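Local structure of alginate lyase (Bacteroides ovatus, 3NFV) at residues G79-R84 with P153-G158; K106-L111 with Q125-F130; A257-D262 with I310-K315. The protein probably cleaves alginate or a related uronate-containing polysaccharide by beta-elimination. All coordinates share one frame; numbering follows the deposited sequence.

Contact 1: residues G79-R84 with P153-G158; sequences GLPYIR and PGKNKG. With EDO (1,2-ethanediol), chain J; EDO (1,2-ethanediol), chain G.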
ATOM      1  N   GLY A  79       8.634 -31.242  -7.964  1.00 24.50           N
ATOM      2  CA  GLY A  79       8.351 -30.205  -6.980  1.00 23.17           C
ATOM      3  C   GLY A  79       6.906 -29.782  -6.758  1.00 19.88           C
ATOM      4  O   GLY A  79       6.667 -28.855  -6.012  1.00 16.08           O
ATOM      5  N   LEU A  80       5.949 -30.480  -7.365  1.00 21.27           N
ATOM      6  CA  LEU A  80       4.534 -30.060  -7.368  1.00 21.17           C
ATOM      7  C   LEU A  80       3.642 -31.005  -6.545  1.00 22.76           C
ATOM      8  O   LEU A  80       3.880 -32.201  -6.496  1.00 21.88           O
ATOM      9  CB  LEU A  80       3.997 -29.988  -8.815  1.00 17.98           C
ATOM     10  CG  LEU A  80       4.669 -28.982  -9.739  1.00 21.82           C
ATOM     11  CD1 LEU A  80       4.265 -29.201 -11.219  1.00 21.74           C
ATOM     12  CD2 LEU A  80       4.412 -27.510  -9.300  1.00 19.30           C
ATOM     13  N   PRO A  81       2.608 -30.466  -5.913  1.00 22.59           N
ATOM     14  CA  PRO A  81       2.322 -29.016  -5.855  1.00 22.75           C
ATOM     15  C   PRO A  81       3.235 -28.270  -4.892  1.00 19.86           C
ATOM     16  O   PRO A  81       3.815 -28.880  -3.954  1.00 18.02           O
ATOM     17  CB  PRO A  81       0.888 -28.948  -5.337  1.00 21.25           C
ATOM     18  CG  PRO A  81       0.639 -30.279  -4.649  1.00 25.34           C
ATOM     19  CD  PRO A  81       1.653 -31.277  -5.147  1.00 24.10           C
ATOM     20  N   TYR A  82       3.324 -26.955  -5.087  1.00 17.23           N
ATOM     21  CA  TYR A  82       4.117 -26.132  -4.195  1.00 15.98           C
ATOM     22  C   TYR A  82       3.523 -26.147  -2.787  1.00 15.99           C
ATOM     23  O   TYR A  82       2.348 -26.496  -2.589  1.00 16.26           O
ATOM     24  CB  TYR A  82       4.238 -24.703  -4.708  1.00 15.79           C
ATOM     25  CG  TYR A  82       5.308 -24.462  -5.739  1.00 15.60           C
ATOM     26  CD1 TYR A  82       5.839 -25.501  -6.514  1.00 13.26           C
ATOM     27  CD2 TYR A  82       5.787 -23.177  -5.946  1.00 13.84           C
ATOM     28  CE1 TYR A  82       6.798 -25.246  -7.491  1.00 17.75           C
ATOM     29  CE2 TYR A  82       6.744 -22.930  -6.887  1.00 10.88           C
ATOM     30  CZ  TYR A  82       7.246 -23.968  -7.651  1.00 17.08           C
ATOM     31  OH  TYR A  82       8.219 -23.711  -8.560  1.00 12.83           O
ATOM     32  N   ILE A  83       4.386 -25.858  -1.827  1.00 15.50           N
ATOM     33  CA  ILE A  83       4.010 -25.838  -0.402  1.00 17.72           C
ATOM     34  C   ILE A  83       4.419 -24.487   0.193  1.00 16.90           C
ATOM     35  O   ILE A  83       5.326 -23.843  -0.318  1.00 19.05           O
ATOM     36  CB  ILE A  83       4.632 -27.007   0.370  1.00 17.25           C
ATOM     37  CG1 ILE A  83       6.148 -27.061   0.176  1.00 19.71           C
ATOM     38  CG2 ILE A  83       3.917 -28.346  -0.054  1.00 14.14           C
ATOM     39  CD1 ILE A  83       6.937 -28.005   1.181  1.00 16.69           C
ATOM     40  N   ARG A  84       3.772 -24.084   1.293  1.00 17.97           N
ATOM     41  CA  ARG A  84       3.990 -22.785   1.897  1.00 17.60           C
ATOM     42  C   ARG A  84       5.030 -22.778   2.988  1.00 19.45           C
ATOM     43  O   ARG A  84       5.039 -23.638   3.846  1.00 17.47           O
ATOM     44  CB  ARG A  84       2.686 -22.305   2.506  1.00 21.10           C
ATOM     45  CG  ARG A  84       2.604 -20.837   2.884  1.00 17.24           C
ATOM     46  CD  ARG A  84       1.222 -20.673   3.468  1.00 27.92           C
ATOM     47  NE  ARG A  84       1.002 -19.452   4.196  1.00 30.50           N
ATOM     48  CZ  ARG A  84       0.789 -19.346   5.502  1.00 32.86           C
ATOM     49  NH1 ARG A  84       0.877 -20.378   6.338  1.00 24.96           N
ATOM     50  NH2 ARG A  84       0.542 -18.139   5.985  1.00 32.74           N
ATOM     51  N   PRO A 153       2.054 -22.759  -8.450  1.00 14.21           N
ATOM     52  CA  PRO A 153       2.244 -23.978  -9.257  1.00 15.69           C
ATOM     53  C   PRO A 153       1.671 -25.206  -8.603  1.00 16.39           C
ATOM     54  O   PRO A 153       1.886 -25.467  -7.402  1.00 17.99           O
ATOM     55  CB  PRO A 153       3.781 -24.087  -9.401  1.00 15.54           C
ATOM     56  CG  PRO A 153       4.211 -22.612  -9.377  1.00 14.16           C
ATOM     57  CD  PRO A 153       3.290 -21.974  -8.339  1.00 13.20           C
ATOM     58  N   GLY A 154       0.915 -25.943  -9.396  1.00 14.45           N
ATOM     59  CA  GLY A 154       0.300 -27.132  -8.926  1.00 18.77           C
ATOM     60  C   GLY A 154      -0.933 -26.964  -8.081  1.00 18.33           C
ATOM     61  O   GLY A 154      -1.489 -27.965  -7.678  1.00 21.01           O
ATOM     62  N   LYS A 155      -1.364 -25.733  -7.799  1.00 18.68           N
ATOM     63  CA  LYS A 155      -2.559 -25.517  -6.971  1.00 18.44           C
ATOM     64  C   LYS A 155      -3.576 -24.600  -7.669  1.00 19.00           C
ATOM     65  O   LYS A 155      -3.245 -23.850  -8.613  1.00 17.36           O
ATOM     66  CB  LYS A 155      -2.198 -24.935  -5.592  1.00 21.60           C
ATOM     67  CG  LYS A 155      -1.111 -25.751  -4.815  1.00 20.88           C
ATOM     68  CD  LYS A 155      -0.997 -25.370  -3.359  1.00 25.06           C
ATOM     69  CE  LYS A 155      -2.130 -25.985  -2.500  1.00 24.06           C
ATOM     70  NZ  LYS A 155      -2.122 -27.452  -2.577  1.00 25.35           N
ATOM     71  N   ASN A 156      -4.814 -24.687  -7.192  1.00 16.29           N
ATOM     72  CA  ASN A 156      -5.884 -23.835  -7.631  1.00 16.40           C
ATOM     73  C   ASN A 156      -6.143 -23.890  -9.132  1.00 15.63           C
ATOM     74  O   ASN A 156      -6.668 -22.930  -9.701  1.00 17.64           O
ATOM     75  CB  ASN A 156      -5.607 -22.393  -7.180  1.00 13.39           C
ATOM     76  CG  ASN A 156      -5.551 -22.278  -5.696  1.00 23.40           C
ATOM     77  OD1 ASN A 156      -6.097 -23.136  -4.998  1.00 24.46           O
ATOM     78  ND2 ASN A 156      -4.879 -21.241  -5.184  1.00 20.95           N
ATOM     79  N   LYS A 157      -5.824 -25.024  -9.745  1.00 17.20           N
ATOM     80  CA  LYS A 157      -6.136 -25.302 -11.163  1.00 20.17           C
ATOM     81  C   LYS A 157      -5.725 -24.183 -12.108  1.00 18.88           C
ATOM     82  O   LYS A 157      -6.462 -23.852 -13.060  1.00 16.21           O
ATOM     83  CB  LYS A 157      -7.624 -25.621 -11.308  1.00 20.03           C
ATOM     84  CG  LYS A 157      -7.956 -26.959 -10.628  1.00 27.06           C
ATOM     85  CD  LYS A 157      -9.428 -27.115 -10.346  1.00 36.73           C
ATOM     86  CE  LYS A 157      -9.754 -28.414  -9.603  1.00 43.76           C
ATOM     87  NZ  LYS A 157     -11.231 -28.659  -9.603  1.00 44.53           N
ATOM     88  N   GLY A 158      -4.546 -23.613 -11.838  1.00 17.28           N
ATOM     89  CA  GLY A 158      -3.965 -22.560 -12.717  1.00 19.19           C
ATOM     90  C   GLY A 158      -4.523 -21.148 -12.523  1.00 16.40           C
ATOM     91  O   GLY A 158      -4.055 -20.209 -13.118  1.00 17.09           O
TER
HETATM   92  C1  EDO J 409      -4.026 -21.626  -1.283  1.00 27.75           C
HETATM   93  O1  EDO J 409      -4.446 -20.675  -2.281  1.00 24.73           O
HETATM   94  C2  EDO J 409      -3.808 -23.009  -1.885  1.00 36.42           C
HETATM   95  O2  EDO J 409      -5.047 -23.681  -2.196  1.00 40.93           O
HETATM   96  C1  EDO G 406      -0.925 -17.230   3.059  1.00 41.61           C
HETATM   97  O1  EDO G 406      -0.830 -16.119   3.978  1.00 38.07           O
HETATM   98  C2  EDO G 406       0.179 -17.185   1.990  1.00 29.02           C
HETATM   99  O2  EDO G 406      -0.313 -17.783   0.784  1.00 30.24           O
HETATM  100  O   HOH W   1       0.569 -28.042  -1.481  1.00 23.02           O
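Pro-153 covers one face of the Tyr-82 ring, and these two residues bury the most surface in the contact. The CB of Pro-153 stands 3.7 Å from the ring centroid and 8° off the normal, a CH-pi contact almost over the centre, while its CG reaches CE2. The same two residues are joined through their backbones: Tyr-82 N donates to Pro-153 O at 3.1 Å in a nearly straight bond, with the donor tilted from the carbonyl plane. Leu-80 closes on the proline, its CD2 tight against Pro-153 CB at 3.5 Å. Two irregular loops meet near the surface, one leading into strand 83-84 of a short antiparallel hairpin with strand 70-71, the other following strand 148-151. Pro-81, entered through a cis peptide bond, sets its CB 3.5 Å from Gly-154 O and touches Lys-155 CG. A CB on Gly-154 would probably clash with Pro-81 CA, consistent with a glycine where the backbones pass so closely. Bent at chi3 (78°) and chi4 (59°), Lys-155 brings NZ to a water that also donates to Tyr-82 O. The Tyr-82 hydroxyl is hydrogen-bonded to Glu-92, and Met-66 of strand 64-66 touches both Tyr-82 and Pro-153.

Contact 2: residues K106-L111 with Q125-F130; sequences KAVTTL and QKAVDF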
ATOM      1  N   LYS A 106       6.271   2.473  -7.594  1.00 16.73           N
ATOM      2  CA  LYS A 106       7.254   3.258  -6.893  1.00 18.82           C
ATOM      3  C   LYS A 106       7.807   4.405  -7.751  1.00 19.02           C
ATOM      4  O   LYS A 106       8.007   5.489  -7.210  1.00 20.57           O
ATOM      5  CB  LYS A 106       8.406   2.393  -6.400  1.00 19.08           C
ATOM      6  CG  LYS A 106       8.045   1.473  -5.247  1.00 26.93           C
ATOM      7  CD  LYS A 106       9.280   0.736  -4.689  1.00 32.85           C
ATOM      8  CE  LYS A 106       9.591  -0.539  -5.428  1.00 41.35           C
ATOM      9  NZ  LYS A 106      10.470  -1.450  -4.623  1.00 40.48           N
ATOM     10  N   ALA A 107       8.073   4.161  -9.048  1.00 18.11           N
ATOM     11  CA  ALA A 107       8.585   5.208  -9.914  1.00 17.48           C
ATOM     12  C   ALA A 107       7.567   6.336 -10.107  1.00 18.12           C
ATOM     13  O   ALA A 107       7.937   7.521  -9.999  1.00 21.04           O
ATOM     14  CB  ALA A 107       9.092   4.642 -11.303  1.00 16.20           C
ATOM     15  N   VAL A 108       6.298   6.014 -10.363  1.00 16.09           N
ATOM     16  CA  VAL A 108       5.284   7.059 -10.503  1.00 15.73           C
ATOM     17  C   VAL A 108       5.093   7.864  -9.188  1.00 18.12           C
ATOM     18  O   VAL A 108       4.950   9.104  -9.207  1.00 15.69           O
ATOM     19  CB  VAL A 108       3.936   6.494 -10.966  1.00 14.80           C
ATOM     20  CG1 VAL A 108       2.849   7.541 -10.877  1.00 12.41           C
ATOM     21  CG2 VAL A 108       4.052   5.973 -12.455  1.00 20.07           C
ATOM     22  N   THR A 109       5.118   7.173  -8.050  1.00 15.32           N
ATOM     23  CA  THR A 109       4.991   7.889  -6.764  1.00 15.12           C
ATOM     24  C   THR A 109       6.130   8.878  -6.522  1.00 18.08           C
ATOM     25  O   THR A 109       5.869  10.017  -6.162  1.00 18.64           O
ATOM     26  CB  THR A 109       4.846   6.931  -5.616  1.00 15.20           C
ATOM     27  OG1 THR A 109       3.586   6.254  -5.783  1.00 15.94           O
ATOM     28  CG2 THR A 109       4.827   7.699  -4.264  1.00 19.93           C
ATOM     29  N   THR A 110       7.363   8.400  -6.702  1.00 17.82           N
ATOM     30  CA  THR A 110       8.589   9.197  -6.673  1.00 19.95           C
ATOM     31  C   THR A 110       8.521  10.374  -7.596  1.00 18.67           C
ATOM     32  O   THR A 110       8.760  11.494  -7.173  1.00 18.59           O
ATOM     33  CB  THR A 110       9.791   8.353  -7.046  1.00 16.97           C
ATOM     34  OG1 THR A 110       9.899   7.291  -6.101  1.00 18.07           O
ATOM     35  CG2 THR A 110      11.085   9.183  -6.993  1.00 22.32           C
ATOM     36  N   LEU A 111       8.121  10.122  -8.835  1.00 19.02           N
ATOM     37  CA  LEU A 111       8.032  11.156  -9.847  1.00 20.59           C
ATOM     38  C   LEU A 111       6.935  12.193  -9.572  1.00 20.50           C
ATOM     39  O   LEU A 111       7.184  13.393  -9.662  1.00 19.86           O
ATOM     40  CB  LEU A 111       7.937  10.545 -11.248  1.00 19.62           C
ATOM     41  CG  LEU A 111       9.283   9.901 -11.673  1.00 22.67           C
ATOM     42  CD1 LEU A 111       9.132   8.854 -12.768  1.00 19.58           C
ATOM     43  CD2 LEU A 111      10.289  10.969 -12.146  1.00 17.28           C
ATOM     44  N   GLN A 125       6.467  14.261 -16.942  1.00 21.58           N
ATOM     45  CA  GLN A 125       6.483  13.596 -18.240  1.00 22.29           C
ATOM     46  C   GLN A 125       6.893  12.117 -18.124  1.00 20.09           C
ATOM     47  O   GLN A 125       6.241  11.241 -18.692  1.00 23.63           O
ATOM     48  CB  GLN A 125       7.381  14.343 -19.227  1.00 24.49           C
ATOM     49  CG  GLN A 125       7.426  13.691 -20.625  1.00 26.80           C
ATOM     50  CD  GLN A 125       6.064  13.595 -21.273  1.00 32.68           C
ATOM     51  OE1 GLN A 125       5.422  14.613 -21.520  1.00 36.87           O
ATOM     52  NE2 GLN A 125       5.614  12.370 -21.567  1.00 36.80           N
ATOM     53  N   LYS A 126       7.934  11.848 -17.364  1.00 20.39           N
ATOM     54  CA  LYS A 126       8.412  10.480 -17.150  1.00 22.04           C
ATOM     55  C   LYS A 126       7.336   9.657 -16.415  1.00 22.04           C
ATOM     56  O   LYS A 126       7.133   8.490 -16.744  1.00 18.66           O
ATOM     57  CB  LYS A 126       9.726  10.484 -16.358  1.00 18.53           C
ATOM     58  CG  LYS A 126      10.424   9.128 -16.194  1.00 21.20           C
ATOM     59  CD  LYS A 126      10.973   8.646 -17.524  1.00 25.80           C
ATOM     60  CE  LYS A 126      11.728   7.348 -17.406  1.00 31.98           C
ATOM     61  NZ  LYS A 126      12.403   7.019 -18.682  1.00 23.67           N
ATOM     62  N   ALA A 127       6.641  10.266 -15.447  1.00 22.39           N
ATOM     63  CA  ALA A 127       5.564   9.558 -14.746  1.00 19.80           C
ATOM     64  C   ALA A 127       4.499   9.121 -15.753  1.00 20.27           C
ATOM     65  O   ALA A 127       4.051   7.961 -15.751  1.00 21.40           O
ATOM     66  CB  ALA A 127       4.947  10.414 -13.603  1.00 19.36           C
ATOM     67  N   VAL A 128       4.089  10.056 -16.610  1.00 21.47           N
ATOM     68  CA  VAL A 128       3.114   9.787 -17.640  1.00 19.40           C
ATOM     69  C   VAL A 128       3.632   8.701 -18.634  1.00 21.28           C
ATOM     70  O   VAL A 128       2.826   7.892 -19.106  1.00 24.59           O
ATOM     71  CB  VAL A 128       2.654  11.101 -18.363  1.00 20.68           C
ATOM     72  CG1 VAL A 128       1.935  10.785 -19.656  1.00 19.91           C
ATOM     73  CG2 VAL A 128       1.719  11.933 -17.487  1.00 20.54           C
ATOM     74  N   ASP A 129       4.936   8.640 -18.930  1.00 20.60           N
ATOM     75  CA  ASP A 129       5.468   7.548 -19.763  1.00 20.29           C
ATOM     76  C   ASP A 129       5.254   6.176 -19.073  1.00 18.37           C
ATOM     77  O   ASP A 129       4.846   5.207 -19.685  1.00 18.64           O
ATOM     78  CB  ASP A 129       6.961   7.689 -20.028  1.00 18.59           C
ATOM     79  CG  ASP A 129       7.334   8.946 -20.834  1.00 26.30           C
ATOM     80  OD1 ASP A 129       6.479   9.565 -21.525  1.00 22.88           O
ATOM     81  OD2 ASP A 129       8.537   9.273 -20.770  1.00 23.37           O
ATOM     82  N   PHE A 130       5.534   6.118 -17.788  1.00 15.86           N
ATOM     83  CA  PHE A 130       5.344   4.898 -17.015  1.00 18.00           C
ATOM     84  C   PHE A 130       3.894   4.486 -17.089  1.00 17.52           C
ATOM     85  O   PHE A 130       3.592   3.295 -17.279  1.00 16.68           O
ATOM     86  CB  PHE A 130       5.744   5.089 -15.536  1.00 18.25           C
ATOM     87  CG  PHE A 130       7.202   4.757 -15.224  1.00 15.46           C
ATOM     88  CD1 PHE A 130       7.599   3.466 -15.047  1.00 15.24           C
ATOM     89  CD2 PHE A 130       8.148   5.767 -15.065  1.00 20.74           C
ATOM     90  CE1 PHE A 130       8.911   3.159 -14.698  1.00 18.69           C
ATOM     91  CE2 PHE A 130       9.430   5.498 -14.764  1.00 14.66           C
ATOM     92  CZ  PHE A 130       9.840   4.196 -14.572  1.00 24.66           C
TER
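With chi1 at -91°, away from the staggered values, the ring of Phe-130 is swung across to Ala-107, and Leu-111, its CG anti to the carbonyl carbon (chi1 -71°), brings CD1 towards the same ring. Ala-107 CB sits over one face of Phe-130, offset toward the rim and only 3.4 Å from CZ, in a CH-pi contact. Leu-111 CD1 approaches obliquely, 3.9 Å from CE2 of Phe-130, and also rests on Lys-126 CG at 3.7 Å. At the root of the ring, Val-108 CG2 packs 3.6 Å from Phe-130 CB. Ala-127 CB meets Leu-111 CB at 3.8 Å, and the helix axes approach to 8.8 Å. Replacing Phe-130 by an alanine is likely to open a gap over Ala-107 and take away the ring surface against which Leu-111 CD1 and Ala-107 CB pack. The amine of Lys-126 leads away from the interface to the carbonyl oxygens of Leu-41 and Met-43. The segments belong to the consecutive helices 98-118 and 121-136, which run nearly antiparallel at 158° as a helical hairpin. Helix 27-42 packs on Leu-111 through Ala-37 and Ala-40, whereas Met-174 of helix 171-180 touches Val-108.

Contact 3: residues A257-D262 with I310-K315; sequences AQIEPD and ITAALK. With EDO (1,2-ethanediol), chain F.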
ATOM      1  N   ALA A 257     -13.703  -7.111  14.132  1.00 17.57           N
ATOM      2  CA  ALA A 257     -13.515  -8.520  13.795  1.00 17.27           C
ATOM      3  C   ALA A 257     -12.092  -8.936  14.066  1.00 17.74           C
ATOM      4  O   ALA A 257     -11.862 -10.073  14.431  1.00 20.10           O
ATOM      5  CB  ALA A 257     -13.863  -8.803  12.275  1.00 14.02           C
ATOM      6  N   GLN A 258     -11.124  -8.040  13.854  1.00 15.59           N
ATOM      7  CA  GLN A 258      -9.709  -8.436  13.777  1.00 15.60           C
ATOM      8  C   GLN A 258      -8.908  -8.018  15.019  1.00 16.31           C
ATOM      9  O   GLN A 258      -7.818  -8.540  15.234  1.00 14.38           O
ATOM     10  CB  GLN A 258      -9.061  -7.885  12.472  1.00 14.38           C
ATOM     11  CG  GLN A 258      -9.676  -8.471  11.214  1.00 17.06           C
ATOM     12  CD  GLN A 258      -8.937  -8.129   9.938  1.00 16.78           C
ATOM     13  OE1 GLN A 258      -7.732  -7.861   9.941  1.00 16.13           O
ATOM     14  NE2 GLN A 258      -9.662  -8.111   8.844  1.00 12.93           N
ATOM     15  N   ILE A 259      -9.471  -7.123  15.848  1.00 15.32           N
ATOM     16  CA  ILE A 259      -8.800  -6.630  17.036  1.00 15.49           C
ATOM     17  C   ILE A 259      -9.570  -7.118  18.251  1.00 18.30           C
ATOM     18  O   ILE A 259     -10.802  -6.946  18.328  1.00 19.60           O
ATOM     19  CB  ILE A 259      -8.729  -5.060  17.093  1.00 15.07           C
ATOM     20  CG1 ILE A 259      -8.083  -4.497  15.809  1.00 11.98           C
ATOM     21  CG2 ILE A 259      -8.022  -4.581  18.386  1.00 11.04           C
ATOM     22  CD1 ILE A 259      -8.338  -2.960  15.613  1.00 11.72           C
ATOM     23  N   GLU A 260      -8.844  -7.746  19.187  1.00 19.10           N
ATOM     24  CA  GLU A 260      -9.446  -8.185  20.448  1.00 19.10           C
ATOM     25  C   GLU A 260      -9.507  -7.039  21.457  1.00 18.58           C
ATOM     26  O   GLU A 260      -8.821  -6.005  21.332  1.00 16.73           O
ATOM     27  CB  GLU A 260      -8.674  -9.385  21.027  1.00 20.30           C
ATOM     28  CG  GLU A 260      -8.827 -10.690  20.229  1.00 25.76           C
ATOM     29  CD  GLU A 260     -10.265 -11.173  20.117  1.00 30.81           C
ATOM     30  OE1 GLU A 260     -10.892 -11.515  21.145  1.00 31.00           O
ATOM     31  OE2 GLU A 260     -10.797 -11.213  18.989  1.00 25.82           O
ATOM     32  N   PRO A 261     -10.311  -7.214  22.521  1.00 18.94           N
ATOM     33  CA  PRO A 261     -10.355  -6.136  23.510  1.00 17.49           C
ATOM     34  C   PRO A 261      -9.027  -5.737  24.105  1.00 18.88           C
ATOM     35  O   PRO A 261      -8.836  -4.564  24.409  1.00 21.04           O
ATOM     36  CB  PRO A 261     -11.300  -6.686  24.570  1.00 20.84           C
ATOM     37  CG  PRO A 261     -12.223  -7.574  23.814  1.00 17.32           C
ATOM     38  CD  PRO A 261     -11.363  -8.209  22.746  1.00 17.94           C
ATOM     39  N   ASP A 262      -8.090  -6.672  24.237  1.00 19.93           N
ATOM     40  CA  ASP A 262      -6.736  -6.333  24.693  1.00 22.25           C
ATOM     41  C   ASP A 262      -5.769  -5.829  23.586  1.00 19.65           C
ATOM     42  O   ASP A 262      -4.583  -5.582  23.833  1.00 17.68           O
ATOM     43  CB  ASP A 262      -6.120  -7.538  25.443  1.00 25.66           C
ATOM     44  CG  ASP A 262      -5.874  -8.739  24.543  1.00 29.48           C
ATOM     45  OD1 ASP A 262      -6.049  -8.617  23.320  1.00 28.02           O
ATOM     46  OD2 ASP A 262      -5.482  -9.815  25.057  1.00 34.53           O
ATOM     47  N   ILE A 310      -8.579   0.828  17.282  1.00 16.06           N
ATOM     48  CA  ILE A 310      -7.230   1.078  16.830  1.00 12.94           C
ATOM     49  C   ILE A 310      -6.342   1.496  18.041  1.00 15.16           C
ATOM     50  O   ILE A 310      -5.190   1.065  18.162  1.00 16.94           O
ATOM     51  CB  ILE A 310      -7.231   2.091  15.658  1.00 12.88           C
ATOM     52  CG1 ILE A 310      -7.816   1.441  14.412  1.00 13.10           C
ATOM     53  CG2 ILE A 310      -5.810   2.580  15.332  1.00 12.94           C
ATOM     54  CD1 ILE A 310      -8.335   2.456  13.352  1.00 12.38           C
ATOM     55  N   THR A 311      -6.895   2.292  18.960  1.00 17.29           N
ATOM     56  CA  THR A 311      -6.197   2.588  20.221  1.00 13.81           C
ATOM     57  C   THR A 311      -5.790   1.295  20.953  1.00 13.09           C
ATOM     58  O   THR A 311      -4.629   1.170  21.338  1.00 15.73           O
ATOM     59  CB  THR A 311      -7.042   3.540  21.129  1.00 16.72           C
ATOM     60  OG1 THR A 311      -7.292   4.777  20.443  1.00 16.88           O
ATOM     61  CG2 THR A 311      -6.343   3.836  22.488  1.00 14.54           C
ATOM     62  N   ALA A 312      -6.712   0.337  21.147  1.00 14.78           N
ATOM     63  CA  ALA A 312      -6.375  -0.965  21.775  1.00 14.69           C
ATOM     64  C   ALA A 312      -5.242  -1.667  21.043  1.00 16.42           C
ATOM     65  O   ALA A 312      -4.275  -2.104  21.672  1.00 18.17           O
ATOM     66  CB  ALA A 312      -7.578  -1.876  21.853  1.00 12.52           C
ATOM     67  N   ALA A 313      -5.330  -1.710  19.705  1.00 18.00           N
ATOM     68  CA  ALA A 313      -4.287  -2.328  18.894  1.00 17.28           C
ATOM     69  C   ALA A 313      -2.908  -1.667  19.086  1.00 17.09           C
ATOM     70  O   ALA A 313      -1.878  -2.365  19.166  1.00 17.37           O
ATOM     71  CB  ALA A 313      -4.671  -2.336  17.401  1.00 16.63           C
ATOM     72  N   LEU A 314      -2.891  -0.339  19.183  1.00 14.86           N
ATOM     73  CA  LEU A 314      -1.656   0.376  19.389  1.00 16.43           C
ATOM     74  C   LEU A 314      -1.126   0.118  20.806  1.00 17.82           C
ATOM     75  O   LEU A 314       0.056  -0.152  21.005  1.00 17.97           O
ATOM     76  CB  LEU A 314      -1.863   1.884  19.190  1.00 16.77           C
ATOM     77  CG  LEU A 314      -2.060   2.449  17.788  1.00 25.71           C
ATOM     78  CD1 LEU A 314      -2.687   3.891  17.819  1.00 16.62           C
ATOM     79  CD2 LEU A 314      -0.717   2.432  17.046  1.00 16.41           C
ATOM     80  N   LYS A 315      -2.010   0.239  21.790  1.00 19.57           N
ATOM     81  CA  LYS A 315      -1.665  -0.026  23.168  1.00 21.20           C
ATOM     82  C   LYS A 315      -1.010  -1.403  23.376  1.00 22.08           C
ATOM     83  O   LYS A 315      -0.063  -1.528  24.201  1.00 19.24           O
ATOM     84  CB  LYS A 315      -2.904   0.142  24.077  1.00 25.49           C
ATOM     85  CG  LYS A 315      -3.076   1.603  24.567  1.00 33.38           C
ATOM     86  CD  LYS A 315      -4.512   2.017  24.805  1.00 41.40           C
ATOM     87  CE  LYS A 315      -5.016   1.631  26.177  1.00 49.20           C
ATOM     88  NZ  LYS A 315      -6.465   2.009  26.303  1.00 47.59           N
TER
HETATM   89  C1  EDO F 405      -4.741  -2.408  26.490  1.00 58.84           C
HETATM   90  O1  EDO F 405      -3.673  -3.282  26.119  1.00 60.79           O
HETATM   91  C2  EDO F 405      -5.605  -2.137  25.263  1.00 59.22           C
HETATM   92  O2  EDO F 405      -6.994  -2.390  25.522  1.00 53.67           O
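Ile-259 leaves helical geometry just after helix 240-258, and from there the chain passes along the start of helix 310-317. At phi/psi -114/128° this residue is extended, and the following turn carries Glu-260, Pro-261 and Asp-262 past the first turn of the other segment. The CA atoms of Ile-259 and Ala-313 are 6.5 Å apart, and those of Asp-262 and Ala-312 come slightly closer. No hydrogen bond joins the two backbones directly; within the helix Leu-314 N bonds to Ile-310 O and Lys-315 N to Thr-311 O.

Ile-259 carries most of the apolar contact. With CG1 anti to the carbonyl carbon (chi1 -54°), both its branches reach the Ala-313 methyl from the same side: CD1 is 4.1 Å from Ala-313 CB, and CG2 lies at a similar distance from that atom. CD1 also faces the backbone N of Ile-310 at 4.1 Å, and CG2 reaches the CB of Ala-312 more loosely. The Ala-312 methyl looks towards the turn, where Pro-261 O lies 3.9 Å from its CB. A bound ethanediol, probably from the crystallisation liquor, lies alongside: its O2 donates to Pro-261 O at 3.1 Å, and its carbon C2 touches Lys-315 CB.

Beyond the two segments, Arg-308 forms a salt bridge with Glu-260 and also donates to the carbonyl oxygen of Ile-259, tying the turn to the residues just ahead of helix 310-317. Met-285 of helix 274-294 touches both Ile-259 and Ile-310, and Leu-282 of the same helix meets Ala-313. The chain leaving helix 240-258 thus packs on the N-terminal turn of helix 310-317, in a largely helical body consistent with the alpha/alpha-toroid fold of the six-hairpin clan.

Overall arrangement
All three contacts belong to the alginate lyase portion of the chain, yet none touches another, their centres lying about 35 to 37 Å apart. Along the chain contact 2 is nested inside the loop closed by contact 1: strand 83-84 is followed by helix 98-118, and helix 121-136 comes before strand 148-151. Contact 3 opens only after both have closed. Contact 1 lies at the surface, with its centre about 27 Å from that of the chain; contact 2 is buried, and contact 3 is partly buried. Contacts 2 and 3 hold helical parts together on opposite sides of the chain's centre, while contact 1 ties two loops to each other at the periphery of this mainly helical body.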